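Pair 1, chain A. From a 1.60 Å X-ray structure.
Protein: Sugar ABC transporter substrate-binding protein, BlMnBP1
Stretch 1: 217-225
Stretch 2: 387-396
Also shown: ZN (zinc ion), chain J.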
# COMPACT_ATOMS: atom_id res chain seq x y z
N PHE A 217 12.45 -9.14 -7.33
CA PHE A 217 11.72 -10.31 -6.86
C PHE A 217 10.25 -10.25 -7.27
O PHE A 217 9.70 -11.23 -7.77
CB PHE A 217 11.80 -10.44 -5.35
CG PHE A 217 11.25 -11.75 -4.86
CD1 PHE A 217 12.06 -12.88 -4.88
CD2 PHE A 217 9.93 -11.87 -4.48
CE1 PHE A 217 11.56 -14.10 -4.48
CE2 PHE A 217 9.43 -13.10 -4.07
CZ PHE A 217 10.25 -14.21 -4.07
N MET A 218 9.61 -9.10 -7.05
CA MET A 218 8.17 -9.01 -7.26
C MET A 218 7.78 -9.26 -8.71
O MET A 218 6.88 -10.04 -8.98
CB MET A 218 7.66 -7.63 -6.84
CG MET A 218 6.18 -7.48 -7.08
SD MET A 218 5.25 -8.43 -5.84
CE MET A 218 5.21 -7.24 -4.52
N ASN A 219 8.39 -8.53 -9.64
CA ASN A 219 7.94 -8.57 -11.03
C ASN A 219 8.69 -9.57 -11.89
O ASN A 219 8.21 -9.91 -12.97
CB ASN A 219 8.06 -7.17 -11.65
CG ASN A 219 7.07 -6.19 -11.04
OD1 ASN A 219 5.92 -6.56 -10.82
ND2 ASN A 219 7.50 -4.95 -10.77
N GLN A 220 9.84 -10.07 -11.44
CA GLN A 220 10.58 -11.03 -12.24
C GLN A 220 10.64 -12.41 -11.58
O GLN A 220 10.24 -13.41 -12.19
CB GLN A 220 12.01 -10.53 -12.53
CG GLN A 220 12.04 -9.31 -13.42
CD GLN A 220 13.45 -8.89 -13.83
OE1 GLN A 220 14.38 -9.71 -13.89
NE2 GLN A 220 13.61 -7.63 -14.13
N VAL A 221 11.13 -12.50 -10.35
CA VAL A 221 11.38 -13.81 -9.74
C VAL A 221 10.08 -14.51 -9.38
O VAL A 221 9.84 -15.67 -9.73
CB VAL A 221 12.29 -13.67 -8.51
CG1 VAL A 221 12.49 -15.04 -7.83
CG2 VAL A 221 13.62 -13.03 -8.88
N LEU A 222 9.24 -13.82 -8.61
CA LEU A 222 8.00 -14.41 -8.12
C LEU A 222 7.16 -15.07 -9.20
O LEU A 222 6.80 -16.25 -9.02
CB LEU A 222 7.19 -13.32 -7.38
CG LEU A 222 5.83 -13.69 -6.78
CD1 LEU A 222 5.96 -14.71 -5.71
CD2 LEU A 222 5.16 -12.42 -6.20
N PRO A 223 6.82 -14.41 -10.31
CA PRO A 223 5.97 -15.05 -11.31
C PRO A 223 6.69 -16.05 -12.20
O PRO A 223 6.03 -16.69 -13.02
CB PRO A 223 5.43 -13.86 -12.13
CG PRO A 223 6.52 -12.84 -12.04
CD PRO A 223 7.05 -12.99 -10.62
N THR A 224 8.00 -16.22 -12.06
CA THR A 224 8.71 -17.27 -12.78
C THR A 224 9.17 -18.40 -11.87
O THR A 224 9.83 -19.32 -12.36
CB THR A 224 9.91 -16.71 -13.53
OG1 THR A 224 10.83 -16.12 -12.60
CG2 THR A 224 9.50 -15.65 -14.54
N THR A 225 8.83 -18.35 -10.56
CA THR A 225 9.23 -19.35 -9.57
C THR A 225 8.03 -20.20 -9.19
O THR A 225 7.02 -19.66 -8.74
CB THR A 225 9.80 -18.68 -8.32
OG1 THR A 225 10.93 -17.88 -8.70
CG2 THR A 225 10.17 -19.70 -7.24
N GLY A 387 8.61 -7.45 -22.29
CA GLY A 387 7.67 -8.47 -22.69
C GLY A 387 7.03 -9.23 -21.56
O GLY A 387 6.13 -10.03 -21.82
N GLN A 388 7.50 -9.03 -20.33
CA GLN A 388 6.99 -9.74 -19.16
C GLN A 388 6.19 -8.83 -18.24
O GLN A 388 5.88 -9.21 -17.11
CB GLN A 388 8.13 -10.39 -18.38
CG GLN A 388 8.65 -11.70 -18.96
CD GLN A 388 9.54 -12.49 -17.97
OE1 GLN A 388 9.42 -13.73 -17.84
NE2 GLN A 388 10.45 -11.79 -17.31
N GLU A 389 5.80 -7.64 -18.71
CA GLU A 389 5.17 -6.67 -17.83
C GLU A 389 3.91 -7.24 -17.19
O GLU A 389 3.57 -6.90 -16.05
CB GLU A 389 4.85 -5.41 -18.62
CG GLU A 389 4.68 -4.13 -17.81
CD GLU A 389 4.58 -2.88 -18.70
OE1 GLU A 389 4.40 -3.03 -19.91
OE2 GLU A 389 4.68 -1.75 -18.18
N ASP A 390 3.23 -8.12 -17.91
CA ASP A 390 1.93 -8.66 -17.55
C ASP A 390 2.03 -10.00 -16.83
O ASP A 390 1.00 -10.56 -16.43
CB ASP A 390 1.09 -8.81 -18.82
CG ASP A 390 -0.38 -9.04 -18.52
OD1 ASP A 390 -0.84 -8.58 -17.47
OD2 ASP A 390 -1.08 -9.69 -19.34
N LEU A 391 3.24 -10.52 -16.66
CA LEU A 391 3.38 -11.89 -16.19
C LEU A 391 2.89 -12.04 -14.75
O LEU A 391 2.19 -13.00 -14.43
CB LEU A 391 4.85 -12.32 -16.31
CG LEU A 391 5.04 -13.76 -15.89
CD1 LEU A 391 4.36 -14.70 -16.88
CD2 LEU A 391 6.51 -14.10 -15.76
N LEU A 392 3.24 -11.10 -13.88
CA LEU A 392 2.79 -11.21 -12.49
C LEU A 392 1.27 -11.14 -12.40
O LEU A 392 0.64 -11.92 -11.68
CB LEU A 392 3.42 -10.14 -11.61
CG LEU A 392 2.92 -10.16 -10.15
CD1 LEU A 392 3.41 -11.36 -9.34
CD2 LEU A 392 3.31 -8.83 -9.50
N ALA A 393 0.66 -10.20 -13.12
CA ALA A 393 -0.78 -10.06 -13.05
C ALA A 393 -1.47 -11.35 -13.51
O ALA A 393 -2.47 -11.77 -12.92
CB ALA A 393 -1.24 -8.87 -13.90
N ASN A 394 -0.91 -12.00 -14.53
CA ASN A 394 -1.54 -13.17 -15.12
C ASN A 394 -1.35 -14.41 -14.26
O ASN A 394 -2.27 -15.22 -14.12
CB ASN A 394 -0.96 -13.39 -16.51
CG ASN A 394 -1.41 -12.33 -17.50
OD1 ASN A 394 -2.19 -11.41 -17.19
ND2 ASN A 394 -0.85 -12.41 -18.68
N VAL A 395 -0.16 -14.60 -13.69
CA VAL A 395 0.02 -15.70 -12.76
C VAL A 395 -0.85 -15.48 -11.54
O VAL A 395 -1.40 -16.43 -10.96
CB VAL A 395 1.50 -15.84 -12.38
CG1 VAL A 395 1.68 -16.85 -11.25
CG2 VAL A 395 2.35 -16.19 -13.62
N ASN A 396 -0.94 -14.23 -11.09
CA ASN A 396 -1.76 -13.89 -9.93
C ASN A 396 -3.21 -14.25 -10.16
O ASN A 396 -3.87 -14.86 -9.30
CB ASN A 396 -1.65 -12.40 -9.68
CG ASN A 396 -1.17 -12.07 -8.33
OD1 ASN A 396 -1.27 -12.89 -7.40
ND2 ASN A 396 -0.66 -10.84 -8.18
ZN ZN J . -2.78 -9.41 -18.11
O HOH W 1 5.71 -9.22 -14.22
O HOH W 2 4.99 -6.68 -13.32
O HOH W 3 -3.08 -11.11 -19.37

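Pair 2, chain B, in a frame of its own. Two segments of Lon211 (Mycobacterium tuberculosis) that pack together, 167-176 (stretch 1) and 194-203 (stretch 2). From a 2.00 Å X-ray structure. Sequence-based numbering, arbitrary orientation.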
# COMPACT_ATOMS: atom_id res chain seq x y z
N ASP B 167 19.17 -0.17 -20.20
CA ASP B 167 18.74 0.14 -18.84
C ASP B 167 19.80 -0.30 -17.83
O ASP B 167 20.13 -1.49 -17.77
CB ASP B 167 17.42 -0.56 -18.53
CG ASP B 167 16.87 -0.17 -17.18
OD1 ASP B 167 16.61 1.03 -16.97
OD2 ASP B 167 16.69 -1.07 -16.33
N PRO B 168 20.36 0.63 -17.04
CA PRO B 168 21.39 0.23 -16.07
C PRO B 168 20.89 -0.73 -15.00
O PRO B 168 21.68 -1.53 -14.49
CB PRO B 168 21.83 1.57 -15.46
CG PRO B 168 21.43 2.60 -16.47
CD PRO B 168 20.17 2.08 -17.09
N SER B 169 19.61 -0.67 -14.65
CA SER B 169 19.08 -1.58 -13.64
C SER B 169 19.06 -3.01 -14.16
O SER B 169 19.47 -3.95 -13.46
CB SER B 169 17.68 -1.14 -13.22
OG SER B 169 17.17 -1.96 -12.18
N THR B 170 18.59 -3.21 -15.40
CA THR B 170 18.59 -4.54 -15.99
C THR B 170 20.02 -5.05 -16.17
O THR B 170 20.28 -6.25 -15.98
CB THR B 170 17.86 -4.51 -17.34
OG1 THR B 170 16.55 -3.96 -17.16
CG2 THR B 170 17.75 -5.92 -17.91
N LEU B 171 20.94 -4.16 -16.53
CA LEU B 171 22.34 -4.56 -16.68
C LEU B 171 22.93 -5.05 -15.36
O LEU B 171 23.65 -6.05 -15.33
CB LEU B 171 23.16 -3.39 -17.22
CG LEU B 171 24.68 -3.55 -17.25
CD1 LEU B 171 25.08 -4.65 -18.23
CD2 LEU B 171 25.35 -2.23 -17.60
N ALA B 172 22.63 -4.35 -14.26
CA ALA B 172 23.16 -4.77 -12.97
C ALA B 172 22.54 -6.08 -12.51
O ALA B 172 23.24 -6.95 -11.98
CB ALA B 172 22.94 -3.67 -11.93
N ASP B 173 21.23 -6.24 -12.72
CA ASP B 173 20.54 -7.45 -12.29
C ASP B 173 20.90 -8.67 -13.13
O ASP B 173 20.60 -9.80 -12.71
CB ASP B 173 19.03 -7.23 -12.31
CG ASP B 173 18.56 -6.35 -11.17
OD1 ASP B 173 19.25 -6.33 -10.12
OD2 ASP B 173 17.51 -5.69 -11.31
N ASN B 174 21.52 -8.49 -14.29
CA ASN B 174 21.97 -9.64 -15.08
C ASN B 174 23.14 -10.37 -14.43
O ASN B 174 23.48 -11.48 -14.86
CB ASN B 174 22.34 -9.20 -16.49
CG ASN B 174 22.40 -10.36 -17.47
OD1 ASN B 174 23.47 -10.89 -17.76
ND2 ASN B 174 21.24 -10.75 -18.00
N SER B 175 23.76 -9.77 -13.40
CA SER B 175 24.84 -10.43 -12.67
C SER B 175 24.37 -11.66 -11.91
O SER B 175 25.21 -12.43 -11.44
CB SER B 175 25.48 -9.44 -11.70
OG SER B 175 24.52 -8.88 -10.82
N GLY B 176 23.06 -11.87 -11.77
CA GLY B 176 22.55 -13.07 -11.14
C GLY B 176 22.90 -14.34 -11.88
O GLY B 176 22.87 -15.43 -11.29
N ASP B 194 18.28 1.27 -5.19
CA ASP B 194 18.92 2.34 -6.00
C ASP B 194 19.85 1.70 -7.04
O ASP B 194 20.70 0.88 -6.65
CB ASP B 194 19.68 3.33 -5.12
CG ASP B 194 20.26 4.49 -5.91
OD1 ASP B 194 19.48 5.28 -6.46
OD2 ASP B 194 21.50 4.57 -6.00
N VAL B 195 19.70 2.10 -8.31
CA VAL B 195 20.53 1.53 -9.36
C VAL B 195 21.97 2.03 -9.27
O VAL B 195 22.91 1.30 -9.62
CB VAL B 195 19.91 1.82 -10.74
CG1 VAL B 195 19.82 3.32 -10.99
CG2 VAL B 195 20.70 1.14 -11.85
N VAL B 196 22.17 3.26 -8.79
CA VAL B 196 23.52 3.79 -8.66
C VAL B 196 24.32 2.96 -7.66
O VAL B 196 25.49 2.64 -7.90
CB VAL B 196 23.48 5.28 -8.26
CG1 VAL B 196 24.78 5.69 -7.59
CG2 VAL B 196 23.22 6.14 -9.48
N GLU B 197 23.70 2.58 -6.54
CA GLU B 197 24.39 1.78 -5.54
C GLU B 197 24.75 0.40 -6.08
O GLU B 197 25.86 -0.09 -5.87
CB GLU B 197 23.53 1.65 -4.29
CG GLU B 197 23.38 2.93 -3.49
CD GLU B 197 22.46 2.75 -2.29
OE1 GLU B 197 21.23 2.65 -2.49
OE2 GLU B 197 22.97 2.68 -1.15
N ARG B 198 23.81 -0.25 -6.78
CA ARG B 198 24.05 -1.61 -7.27
C ARG B 198 25.21 -1.64 -8.26
O ARG B 198 26.13 -2.46 -8.14
CB ARG B 198 22.79 -2.18 -7.91
CG ARG B 198 21.67 -2.45 -6.93
CD ARG B 198 20.78 -3.58 -7.44
NE ARG B 198 20.37 -3.37 -8.82
CZ ARG B 198 19.32 -2.65 -9.19
NH1 ARG B 198 18.56 -2.07 -8.27
NH2 ARG B 198 19.02 -2.52 -10.47
N LEU B 199 25.17 -0.77 -9.27
CA LEU B 199 26.27 -0.69 -10.23
C LEU B 199 27.58 -0.41 -9.51
O LEU B 199 28.59 -1.08 -9.74
CB LEU B 199 25.98 0.38 -11.28
CG LEU B 199 24.91 0.04 -12.32
CD1 LEU B 199 24.47 1.28 -13.07
CD2 LEU B 199 25.44 -1.01 -13.29
N GLU B 200 27.58 0.58 -8.61
CA GLU B 200 28.75 0.88 -7.80
C GLU B 200 29.13 -0.30 -6.90
O GLU B 200 30.30 -0.42 -6.53
CB GLU B 200 28.47 2.15 -6.99
CG GLU B 200 28.34 3.44 -7.77
CD GLU B 200 28.00 4.61 -6.87
OE1 GLU B 200 27.68 4.38 -5.69
OE2 GLU B 200 28.02 5.77 -7.35
N LEU B 201 28.18 -1.17 -6.57
CA LEU B 201 28.50 -2.39 -5.83
C LEU B 201 29.11 -3.45 -6.74
O LEU B 201 30.16 -4.02 -6.43
CB LEU B 201 27.25 -2.95 -5.14
CG LEU B 201 26.84 -2.34 -3.80
CD1 LEU B 201 25.42 -2.74 -3.44
CD2 LEU B 201 27.81 -2.76 -2.71
N VAL B 202 28.46 -3.73 -7.88
CA VAL B 202 28.91 -4.82 -8.73
C VAL B 202 30.19 -4.45 -9.48
O VAL B 202 30.99 -5.33 -9.82
CB VAL B 202 27.78 -5.24 -9.70
CG1 VAL B 202 27.47 -4.13 -10.68
CG2 VAL B 202 28.15 -6.53 -10.43
N ILE B 203 30.41 -3.16 -9.74
CA ILE B 203 31.64 -2.74 -10.41
C ILE B 203 32.85 -3.07 -9.54
O ILE B 203 33.88 -3.55 -10.04
CB ILE B 203 31.58 -1.24 -10.76
CG1 ILE B 203 30.73 -1.02 -12.01
CG2 ILE B 203 32.98 -0.67 -10.96
CD1 ILE B 203 30.49 0.44 -12.33

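Pair 1 and pair 2 share one arrangement: two helical segments packed at a moderate positive crossing angle, 43° in pair 1 and 38° in pair 2, with axes approaching to 8.9 Å and 9.5 Å. Superposing N, CA and C of 14 central residues gives an RMSD of 1.0 Å. The buried surface is also nearly equal, 380 Å² against 374 Å², so the comparison concerns how similar areas are filled.

Three matched positions at the contact are Pro A223 with Ala B172 (CA atoms 0.7 Å apart), Leu A392 with Leu B199 (CA atoms 0.7 Å apart) and Val A395 with Val B202 (CA atoms 0.6 Å apart). The first two also set the backbone register: CA of Pro A223 lies 5.1 Å from CA of Leu A392, and CA of Ala B172 lies 5.8 Å from CA of Leu B199. A compact residue thus faces a leucine in both pairs, but the leucines use different rotamers. Leu A392 (chi1 t, chi2 p) sits as a knob among Met A218, Asn A219, Leu A222 and Pro A223; its CD1 is 3.7 Å from Leu A222 CD2, and its CB is 4.1 Å from Pro A223 CG. Leu B199 (chi1 m, chi2 t) starts sideways and brings its end inward, placing CD1 3.6 Å from Pro B168 CB and CD2 3.9 Å from Ala B172 CB.

The sharpest difference falls at Leu A391, which matches Arg B198 (CA atoms 0.5 Å apart). Both CA-to-CB bonds point toward the other stretch. In pair 1 the contact is apolar: Leu A391 CG is 3.8 Å from Pro A223 CB, and its CD2 is 3.6 Å from Thr A224 CG2. In pair 2 the longer side chain reaches polar partners. Arg B198 NH2 donates to Ser B169 OG at 2.6 Å and, weakly, to Ser B169 O at 3.3 Å. Asp B173, the counterpart of Thr A224, forms a salt bridge, its OD1 3.4 Å from Arg B198 NE; because that oxygen lies well out of the guanidinium plane, the attraction is between charges, with no N-H directed at it.

Pair 1 has no direct hydrogen bond across its stretches, yet water connects them. Water 1 donates to Asn A219 O (2.9 Å) and Gln A388 O (2.9 Å) and accepts from Leu A392 N (3.1 Å), although its acceptors in reach outnumber its protons once atoms elsewhere are counted. It therefore links the first stretch to the start of the second helix.

That start is organised differently in the two pairs. Asp B194, which matches Gln A388, caps its helix by accepting from Glu B197 N, with OD2 3.0 Å away. In pair 1, Asp A390, whose counterpart is Glu B197, binds zinc through OD1 (2.2 Å) and OD2 (2.1 Å), and Asn A394 OD1 joins it at 2.3 Å from the ZN atom. Neither zinc-binding side chain contacts the first stretch, so the metal site lies outside the shared packing.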